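Local coordinates for amine Dehydrogenase (Pseudomonas putida, PDB 1JMX), which probably transfers electrons through its two covalently bound c-type hemes, as expected of the alpha subunit of a quinohemoprotein amine dehydrogenase, at residues F186-R197 against R285-F293; G308-V319 against R347-K355. All coordinates share one frame; numbering follows the deposited sequence.

Interaction 1. Residues F186-R197 against R285-F293; sequences FSGHMLAKGDVR and RLLAVQPAF
Ser187 and Leu287 bring strands 186-190 and 285-290 together at a CA–CA distance of 6.7 Å. The axes of these strands pass 7.1 Å apart at 36°, and no backbone hydrogen bond joins them. Strand 194-197, the return arm of the 186-197 hairpin, runs at 131° to strand 285-290. Across this gap reaches Gln290, whose chain, extended beyond CG, carries its amide to the hairpin backbone. There Gln290 NE2 donates an almost straight bond of 3.1 Å to Val196 O. It comes from above the carbonyl plane, on the face opposite to Gly188 N, the hairpin's own donor to that oxygen. At the other end of the amide, Gln290 OE1 is gripped side-on by Arg197, 2.7 Å from NE and 3.0 Å from NH2, both bonds lying close to the guanidinium plane. The Asp195 carboxylate stacks on the amide with the planes 16° apart, with Asp195 CB 3.7 Å from Gln290 CD. Farther along, Leu287 CD1 rests 3.8 Å from Ser187 N, and Ala288 CB touches Ser187 OG. Shortening Gln290 to an alanine would probably leave the Arg197 guanidinium without this acceptor, strip Val196 O of its second donor and open a gap beside Asp195. The arrangement is an interdomain contact, in which the first hairpin of the eight-stranded antiparallel barrel of domain II meets the first strand, along the chain, of the mixed sheet of domain III, locked by one buried glutamine.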
loop_
_atom_site.group_PDB
_atom_site.type_symbol
_atom_site.label_atom_id
_atom_site.label_comp_id
_atom_site.label_asym_id
_atom_site.label_seq_id
_atom_site.Cartn_x
_atom_site.Cartn_y
_atom_site.Cartn_z
ATOM N N PHE A 186 -32.010 -1.589 -17.036
ATOM C CA PHE A 186 -30.642 -1.151 -16.812
ATOM C C PHE A 186 -29.785 -1.018 -18.071
ATOM O O PHE A 186 -30.049 -1.628 -19.114
ATOM C CB PHE A 186 -29.936 -2.029 -15.758
ATOM C CG PHE A 186 -29.585 -3.415 -16.236
ATOM C CD1 PHE A 186 -30.407 -4.496 -15.939
ATOM C CD2 PHE A 186 -28.418 -3.642 -16.966
ATOM C CE1 PHE A 186 -30.076 -5.786 -16.359
ATOM C CE2 PHE A 186 -28.080 -4.928 -17.393
ATOM C CZ PHE A 186 -28.911 -6.002 -17.087
ATOM N N SER A 187 -28.748 -0.202 -17.935
ATOM C CA SER A 187 -27.789 0.061 -18.990
ATOM C C SER A 187 -26.440 0.152 -18.290
ATOM O O SER A 187 -26.353 0.591 -17.146
ATOM C CB SER A 187 -28.113 1.388 -19.675
ATOM O OG SER A 187 -27.191 1.650 -20.709
ATOM N N GLY A 188 -25.392 -0.271 -18.977
ATOM C CA GLY A 188 -24.069 -0.224 -18.397
ATOM C C GLY A 188 -22.993 -0.445 -19.436
ATOM O O GLY A 188 -23.286 -0.706 -20.603
ATOM N N HIS A 189 -21.740 -0.356 -19.006
ATOM C CA HIS A 189 -20.613 -0.539 -19.900
ATOM C C HIS A 189 -19.422 -1.155 -19.187
ATOM O O HIS A 189 -19.028 -0.701 -18.114
ATOM C CB HIS A 189 -20.193 0.806 -20.493
ATOM C CG HIS A 189 -19.111 0.698 -21.521
ATOM N ND1 HIS A 189 -17.778 0.588 -21.189
ATOM C CD2 HIS A 189 -19.166 0.645 -22.872
ATOM C CE1 HIS A 189 -17.060 0.466 -22.289
ATOM N NE2 HIS A 189 -17.878 0.498 -23.325
ATOM N N MET A 190 -18.859 -2.197 -19.782
ATOM C CA MET A 190 -17.686 -2.840 -19.222
ATOM C C MET A 190 -16.480 -2.468 -20.086
ATOM O O MET A 190 -16.484 -2.694 -21.294
ATOM C CB MET A 190 -17.860 -4.357 -19.184
ATOM C CG MET A 190 -16.715 -5.082 -18.492
ATOM S SD MET A 190 -16.895 -6.867 -18.493
ATOM C CE MET A 190 -17.749 -7.110 -16.965
ATOM N N LEU A 191 -15.478 -1.852 -19.467
ATOM C CA LEU A 191 -14.260 -1.443 -20.166
ATOM C C LEU A 191 -13.666 -2.635 -20.908
ATOM O O LEU A 191 -13.586 -3.735 -20.367
ATOM C CB LEU A 191 -13.249 -0.904 -19.152
ATOM C CG LEU A 191 -12.716 0.524 -19.260
ATOM C CD1 LEU A 191 -13.801 1.530 -19.598
ATOM C CD2 LEU A 191 -12.082 0.863 -17.928
ATOM N N ALA A 192 -13.305 -2.419 -22.167
ATOM C CA ALA A 192 -12.723 -3.457 -23.012
ATOM C C ALA A 192 -13.672 -4.600 -23.382
ATOM O O ALA A 192 -13.242 -5.601 -23.965
ATOM C CB ALA A 192 -11.448 -4.003 -22.385
ATOM N N LYS A 193 -14.949 -4.465 -23.033
ATOM C CA LYS A 193 -15.940 -5.487 -23.373
ATOM C C LYS A 193 -17.116 -4.877 -24.139
ATOM O O LYS A 193 -17.553 -5.412 -25.159
ATOM C CB LYS A 193 -16.429 -6.225 -22.130
ATOM C CG LYS A 193 -17.552 -7.222 -22.412
ATOM C CD LYS A 193 -17.127 -8.273 -23.417
ATOM C CE LYS A 193 -18.262 -9.215 -23.751
ATOM N NZ LYS A 193 -18.781 -9.868 -22.528
ATOM N N GLY A 194 -17.632 -3.760 -23.642
ATOM C CA GLY A 194 -18.718 -3.098 -24.330
ATOM C C GLY A 194 -19.973 -2.850 -23.530
ATOM O O GLY A 194 -20.057 -3.182 -22.347
ATOM N N ASP A 195 -20.963 -2.284 -24.218
ATOM C CA ASP A 195 -22.251 -1.951 -23.633
ATOM C C ASP A 195 -23.040 -3.166 -23.193
ATOM O O ASP A 195 -22.828 -4.271 -23.674
ATOM C CB ASP A 195 -23.084 -1.123 -24.614
ATOM C CG ASP A 195 -22.567 0.293 -24.773
ATOM O OD1 ASP A 195 -22.696 0.866 -25.877
ATOM O OD2 ASP A 195 -22.038 0.851 -23.788
ATOM N N VAL A 196 -23.941 -2.937 -22.248
ATOM C CA VAL A 196 -24.789 -3.977 -21.701
ATOM C C VAL A 196 -26.130 -3.316 -21.389
ATOM O O VAL A 196 -26.188 -2.123 -21.082
ATOM C CB VAL A 196 -24.162 -4.596 -20.409
ATOM C CG1 VAL A 196 -24.257 -3.639 -19.247
ATOM C CG2 VAL A 196 -24.817 -5.914 -20.068
ATOM N N ARG A 197 -27.207 -4.077 -21.540
ATOM C CA ARG A 197 -28.546 -3.566 -21.270
ATOM C C ARG A 197 -29.467 -4.726 -20.963
ATOM O O ARG A 197 -29.230 -5.849 -21.403
ATOM C CB ARG A 197 -29.090 -2.767 -22.462
ATOM C CG ARG A 197 -29.778 -3.592 -23.558
ATOM C CD ARG A 197 -28.806 -4.338 -24.447
ATOM N NE ARG A 197 -28.069 -3.434 -25.322
ATOM C CZ ARG A 197 -27.705 -3.726 -26.569
ATOM N NH1 ARG A 197 -28.015 -4.906 -27.102
ATOM N NH2 ARG A 197 -27.003 -2.852 -27.280
ATOM N N ARG A 285 -38.264 7.174 -18.486
ATOM C CA ARG A 285 -36.886 7.637 -18.564
ATOM C C ARG A 285 -36.252 7.084 -19.832
ATOM O O ARG A 285 -36.697 6.078 -20.382
ATOM C CB ARG A 285 -36.080 7.145 -17.346
ATOM C CG ARG A 285 -36.468 7.784 -16.001
ATOM C CD ARG A 285 -35.507 8.921 -15.563
ATOM N NE ARG A 285 -34.181 8.429 -15.164
ATOM C CZ ARG A 285 -33.157 8.263 -16.004
ATOM N NH1 ARG A 285 -33.287 8.553 -17.299
ATOM N NH2 ARG A 285 -32.007 7.773 -15.555
ATOM N N LEU A 286 -35.224 7.771 -20.304
ATOM C CA LEU A 286 -34.489 7.349 -21.484
ATOM C C LEU A 286 -33.050 7.227 -20.989
ATOM O O LEU A 286 -32.352 8.232 -20.827
ATOM C CB LEU A 286 -34.630 8.401 -22.589
ATOM C CG LEU A 286 -34.116 8.081 -23.991
ATOM C CD1 LEU A 286 -34.553 6.694 -24.431
ATOM C CD2 LEU A 286 -34.632 9.141 -24.949
ATOM N N LEU A 287 -32.655 5.995 -20.672
ATOM C CA LEU A 287 -31.330 5.677 -20.145
ATOM C C LEU A 287 -30.115 5.918 -21.032
ATOM O O LEU A 287 -29.205 6.651 -20.646
ATOM C CB LEU A 287 -31.282 4.228 -19.662
ATOM C CG LEU A 287 -31.857 3.876 -18.295
ATOM C CD1 LEU A 287 -31.468 2.436 -17.974
ATOM C CD2 LEU A 287 -31.299 4.821 -17.234
ATOM N N ALA A 288 -30.072 5.263 -22.190
ATOM C CA ALA A 288 -28.929 5.395 -23.082
ATOM C C ALA A 288 -29.191 5.014 -24.544
ATOM O O ALA A 288 -30.231 4.446 -24.878
ATOM C CB ALA A 288 -27.772 4.563 -22.533
ATOM N N VAL A 289 -28.244 5.385 -25.406
ATOM C CA VAL A 289 -28.273 5.076 -26.829
ATOM C C VAL A 289 -27.061 4.159 -26.948
ATOM O O VAL A 289 -25.998 4.475 -26.417
ATOM C CB VAL A 289 -28.011 6.335 -27.705
ATOM C CG1 VAL A 289 -28.352 6.052 -29.157
ATOM C CG2 VAL A 289 -28.797 7.518 -27.201
ATOM N N GLN A 290 -27.215 3.014 -27.602
ATOM C CA GLN A 290 -26.105 2.079 -27.750
ATOM C C GLN A 290 -26.006 1.583 -29.192
ATOM O O GLN A 290 -26.816 0.775 -29.623
ATOM C CB GLN A 290 -26.289 0.879 -26.807
ATOM C CG GLN A 290 -26.545 1.247 -25.340
ATOM C CD GLN A 290 -26.598 0.035 -24.424
ATOM O OE1 GLN A 290 -26.811 -1.085 -24.872
ATOM N NE2 GLN A 290 -26.386 0.257 -23.135
ATOM N N PRO A 291 -24.990 2.036 -29.949
ATOM C CA PRO A 291 -23.911 2.970 -29.605
ATOM C C PRO A 291 -24.409 4.396 -29.491
ATOM O O PRO A 291 -25.520 4.708 -29.920
ATOM C CB PRO A 291 -22.960 2.855 -30.797
ATOM C CG PRO A 291 -23.283 1.512 -31.392
ATOM C CD PRO A 291 -24.771 1.478 -31.295
ATOM N N ALA A 292 -23.555 5.261 -28.952
ATOM C CA ALA A 292 -23.880 6.670 -28.784
ATOM C C ALA A 292 -23.208 7.531 -29.856
ATOM O O ALA A 292 -23.001 8.727 -29.666
ATOM C CB ALA A 292 -23.475 7.136 -27.396
ATOM N N PHE A 293 -22.861 6.909 -30.978
ATOM C CA PHE A 293 -22.233 7.613 -32.088
ATOM C C PHE A 293 -22.640 6.992 -33.423
ATOM O O PHE A 293 -22.934 5.793 -33.500
ATOM C CB PHE A 293 -20.702 7.608 -31.950
ATOM C CG PHE A 293 -20.100 6.230 -31.860
ATOM C CD1 PHE A 293 -19.792 5.509 -33.011
ATOM C CD2 PHE A 293 -19.834 5.652 -30.620
ATOM C CE1 PHE A 293 -19.229 4.232 -32.927
ATOM C CE2 PHE A 293 -19.273 4.381 -30.529
ATOM C CZ PHE A 293 -18.971 3.673 -31.686
#

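Interaction 2. Residues G308-V319 against R347-K355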
loop_
_atom_site.group_PDB
_atom_site.type_symbol
_atom_site.label_atom_id
_atom_site.label_comp_id
_atom_site.label_asym_id
_atom_site.label_seq_id
_atom_site.Cartn_x
_atom_site.Cartn_y
_atom_site.Cartn_z
ATOM N N GLY A 308 -40.497 2.962 -19.892
ATOM C CA GLY A 308 -41.703 3.611 -20.378
ATOM C C GLY A 308 -41.520 4.257 -21.740
ATOM O O GLY A 308 -41.975 5.385 -21.967
ATOM N N LEU A 309 -40.848 3.547 -22.642
ATOM C CA LEU A 309 -40.601 4.055 -23.990
ATOM C C LEU A 309 -41.824 3.881 -24.888
ATOM O O LEU A 309 -42.264 2.760 -25.157
ATOM C CB LEU A 309 -39.387 3.357 -24.625
ATOM C CG LEU A 309 -38.026 3.504 -23.933
ATOM C CD1 LEU A 309 -36.958 2.789 -24.745
ATOM C CD2 LEU A 309 -37.675 4.976 -23.758
ATOM N N ALA A 310 -42.388 4.998 -25.322
ATOM C CA ALA A 310 -43.549 4.972 -26.205
ATOM C C ALA A 310 -43.447 6.164 -27.142
ATOM O O ALA A 310 -43.139 7.295 -26.723
ATOM C CB ALA A 310 -44.847 5.027 -25.412
ATOM N N GLY A 311 -43.680 5.900 -28.421
ATOM C CA GLY A 311 -43.602 6.958 -29.400
ATOM C C GLY A 311 -42.694 6.577 -30.537
ATOM O O GLY A 311 -42.256 5.431 -30.667
ATOM N N LYS A 312 -42.414 7.562 -31.374
ATOM C CA LYS A 312 -41.564 7.343 -32.523
ATOM C C LYS A 312 -40.188 7.925 -32.240
ATOM O O LYS A 312 -40.066 9.058 -31.759
ATOM C CB LYS A 312 -42.191 8.003 -33.755
ATOM C CG LYS A 312 -41.428 7.778 -35.040
ATOM C CD LYS A 312 -41.329 9.080 -35.828
ATOM C CE LYS A 312 -40.620 10.173 -35.013
ATOM N NZ LYS A 312 -40.343 11.415 -35.812
ATOM N N PRO A 313 -39.134 7.139 -32.501
ATOM C CA PRO A 313 -37.753 7.574 -32.278
ATOM C C PRO A 313 -37.271 8.605 -33.291
ATOM O O PRO A 313 -37.419 8.422 -34.509
ATOM C CB PRO A 313 -36.947 6.278 -32.442
ATOM C CG PRO A 313 -37.936 5.191 -32.178
ATOM C CD PRO A 313 -39.177 5.708 -32.849
ATOM N N ASP A 314 -36.773 9.727 -32.784
ATOM C CA ASP A 314 -36.197 10.729 -33.651
ATOM C C ASP A 314 -34.769 10.877 -33.161
ATOM O O ASP A 314 -34.531 11.184 -31.989
ATOM C CB ASP A 314 -36.920 12.064 -33.574
ATOM C CG ASP A 314 -36.450 13.035 -34.659
ATOM O OD1 ASP A 314 -36.755 14.245 -34.564
ATOM O OD2 ASP A 314 -35.769 12.590 -35.615
ATOM N N LEU A 315 -33.821 10.617 -34.056
ATOM C CA LEU A 315 -32.407 10.699 -33.718
ATOM C C LEU A 315 -31.719 11.992 -34.140
ATOM O O LEU A 315 -30.493 12.052 -34.146
ATOM C CB LEU A 315 -31.657 9.508 -34.312
ATOM C CG LEU A 315 -32.210 8.114 -34.017
ATOM C CD1 LEU A 315 -31.202 7.080 -34.507
ATOM C CD2 LEU A 315 -32.494 7.945 -32.523
ATOM N N GLY A 316 -32.496 13.009 -34.509
ATOM C CA GLY A 316 -31.920 14.287 -34.909
ATOM C C GLY A 316 -31.635 14.506 -36.391
ATOM O O GLY A 316 -31.699 13.583 -37.202
ATOM N N ALA A 317 -31.269 15.743 -36.725
ATOM C CA ALA A 317 -30.962 16.160 -38.097
ATOM C C ALA A 317 -29.881 15.373 -38.847
ATOM O O ALA A 317 -28.741 15.303 -38.418
ATOM C CB ALA A 317 -30.610 17.648 -38.108
ATOM N N GLY A 318 -30.234 14.820 -40.002
ATOM C CA GLY A 318 -29.264 14.082 -40.788
ATOM C C GLY A 318 -29.197 12.603 -40.489
ATOM O O GLY A 318 -28.485 11.856 -41.170
ATOM N N VAL A 319 -29.951 12.169 -39.483
ATOM C CA VAL A 319 -29.969 10.762 -39.104
ATOM C C VAL A 319 -31.334 10.174 -39.450
ATOM O O VAL A 319 -32.374 10.696 -39.043
ATOM C CB VAL A 319 -29.647 10.586 -37.599
ATOM C CG1 VAL A 319 -29.504 9.104 -37.255
ATOM C CG2 VAL A 319 -28.374 11.341 -37.253
ATOM N N ARG A 347 -26.800 14.982 -31.130
ATOM C CA ARG A 347 -28.220 15.008 -31.478
ATOM C C ARG A 347 -29.059 14.652 -30.265
ATOM O O ARG A 347 -28.755 13.692 -29.552
ATOM C CB ARG A 347 -28.508 14.000 -32.591
ATOM C CG ARG A 347 -27.808 14.330 -33.891
ATOM C CD ARG A 347 -28.391 15.594 -34.504
ATOM N NE ARG A 347 -27.434 16.296 -35.351
ATOM C CZ ARG A 347 -26.838 15.783 -36.422
ATOM N NH1 ARG A 347 -27.089 14.544 -36.820
ATOM N NH2 ARG A 347 -25.960 16.512 -37.085
ATOM N N GLU A 348 -30.089 15.442 -29.996
ATOM C CA GLU A 348 -30.936 15.127 -28.870
ATOM C C GLU A 348 -31.864 14.030 -29.326
ATOM O O GLU A 348 -32.737 14.257 -30.156
ATOM C CB GLU A 348 -31.728 16.340 -28.399
ATOM C CG GLU A 348 -31.505 16.676 -26.915
ATOM C CD GLU A 348 -31.927 15.552 -25.947
ATOM O OE1 GLU A 348 -31.528 14.367 -26.136
ATOM O OE2 GLU A 348 -32.652 15.862 -24.968
ATOM N N VAL A 349 -31.606 12.816 -28.847
ATOM C CA VAL A 349 -32.420 11.651 -29.191
ATOM C C VAL A 349 -33.753 11.702 -28.447
ATOM O O VAL A 349 -33.843 12.269 -27.357
ATOM C CB VAL A 349 -31.675 10.336 -28.849
ATOM C CG1 VAL A 349 -32.522 9.128 -29.183
ATOM C CG2 VAL A 349 -30.362 10.269 -29.619
ATOM N N ALA A 350 -34.793 11.133 -29.055
ATOM C CA ALA A 350 -36.120 11.107 -28.449
ATOM C C ALA A 350 -36.963 9.925 -28.904
ATOM O O ALA A 350 -36.773 9.394 -30.001
ATOM C CB ALA A 350 -36.858 12.405 -28.748
ATOM N N VAL A 351 -37.840 9.469 -28.015
ATOM C CA VAL A 351 -38.767 8.385 -28.317
ATOM C C VAL A 351 -40.106 8.989 -27.918
ATOM O O VAL A 351 -40.502 8.953 -26.747
ATOM C CB VAL A 351 -38.489 7.115 -27.500
ATOM C CG1 VAL A 351 -39.428 5.996 -27.952
ATOM C CG2 VAL A 351 -37.033 6.686 -27.670
ATOM N N GLY A 352 -40.782 9.583 -28.895
ATOM C CA GLY A 352 -42.037 10.256 -28.618
ATOM C C GLY A 352 -41.602 11.596 -28.057
ATOM O O GLY A 352 -40.803 12.305 -28.690
ATOM N N THR A 353 -42.088 11.940 -26.864
ATOM C CA THR A 353 -41.703 13.196 -26.225
ATOM C C THR A 353 -40.515 13.030 -25.268
ATOM O O THR A 353 -39.935 14.029 -24.822
ATOM C CB THR A 353 -42.899 13.893 -25.504
ATOM O OG1 THR A 353 -43.686 12.924 -24.786
ATOM C CG2 THR A 353 -43.785 14.620 -26.526
ATOM N N LEU A 354 -40.136 11.777 -24.988
ATOM C CA LEU A 354 -38.997 11.463 -24.107
ATOM C C LEU A 354 -37.632 11.806 -24.714
ATOM O O LEU A 354 -37.232 11.236 -25.733
ATOM C CB LEU A 354 -38.980 9.974 -23.727
ATOM C CG LEU A 354 -39.813 9.451 -22.553
ATOM C CD1 LEU A 354 -39.504 7.971 -22.338
ATOM C CD2 LEU A 354 -39.493 10.254 -21.302
ATOM N N LYS A 355 -36.916 12.714 -24.051
ATOM C CA LYS A 355 -35.580 13.145 -24.468
ATOM C C LYS A 355 -34.663 12.791 -23.302
ATOM O O LYS A 355 -35.136 12.284 -22.279
ATOM C CB LYS A 355 -35.548 14.662 -24.671
ATOM C CG LYS A 355 -36.508 15.202 -25.720
ATOM C CD LYS A 355 -35.839 15.351 -27.080
ATOM C CE LYS A 355 -36.779 16.043 -28.068
ATOM N NZ LYS A 355 -36.151 16.258 -29.406
#
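Asp314 and Ala350 form an antiparallel hydrogen-bonded pair, with Asp314 N giving 2.8 Å to Ala350 O and Ala350 N returning 2.9 Å to Asp314 O. Gly352 N adds a third backbone bond, to Lys312 O, and Pro313, in the non-hydrogen-bonded pair with Val351, sets its CA 3.1 Å from Ala350 O in a CA-H...O contact. Side chains close both ends of this short pairing. Leu315 CD2 meets Val349 CG1 at 3.5 Å, the two side chains lying side by side and pointing the same way, while the Leu309 and Leu354 side chains cross at about a right angle, meeting through CD2 and CD1. Arg347, bent at chi2 (-68°), runs along the type II turn from Gly316 to Val319, its CD 3.8 Å from Gly316 CA and its guanidinium edge against Val319 CG2. The chain can come this close at Gly311 and Gly352, whose CA atoms are 3.7 Å apart, because neither has a side chain. Farther out, Leu309, Pro313 and Leu315 pack on strand 331-338, and Val349 and Val351 on strand 285-295. A type II' turn from Val351 to Leu354 links the second segment's two strands, so the whole is a beta hairpin carrying a short antiparallel edge strand, 313-314, at the margin of the domain III sheet.

How the interactions relate
Both segments of interaction 1 precede those of interaction 2 in the sequence, and the centres of the two contacts lie about 17 Å apart. They share the mixed sheet of domain III, in which strands 285-295 and 354-362 are parallel neighbours. Interaction 1 joins that sheet to the barrel of domain II, whereas interaction 2 stays within domain III and builds its edge. The two meet directly through Leu286, whose CD1 is 3.6 Å from Leu309 CD2 and whose CD2 is 3.4 Å from Leu354 O. Strand 285-295 thus faces the neighbouring domain through Gln290 and its own domain's interior through Leu286, with both contacts away from the heme sites.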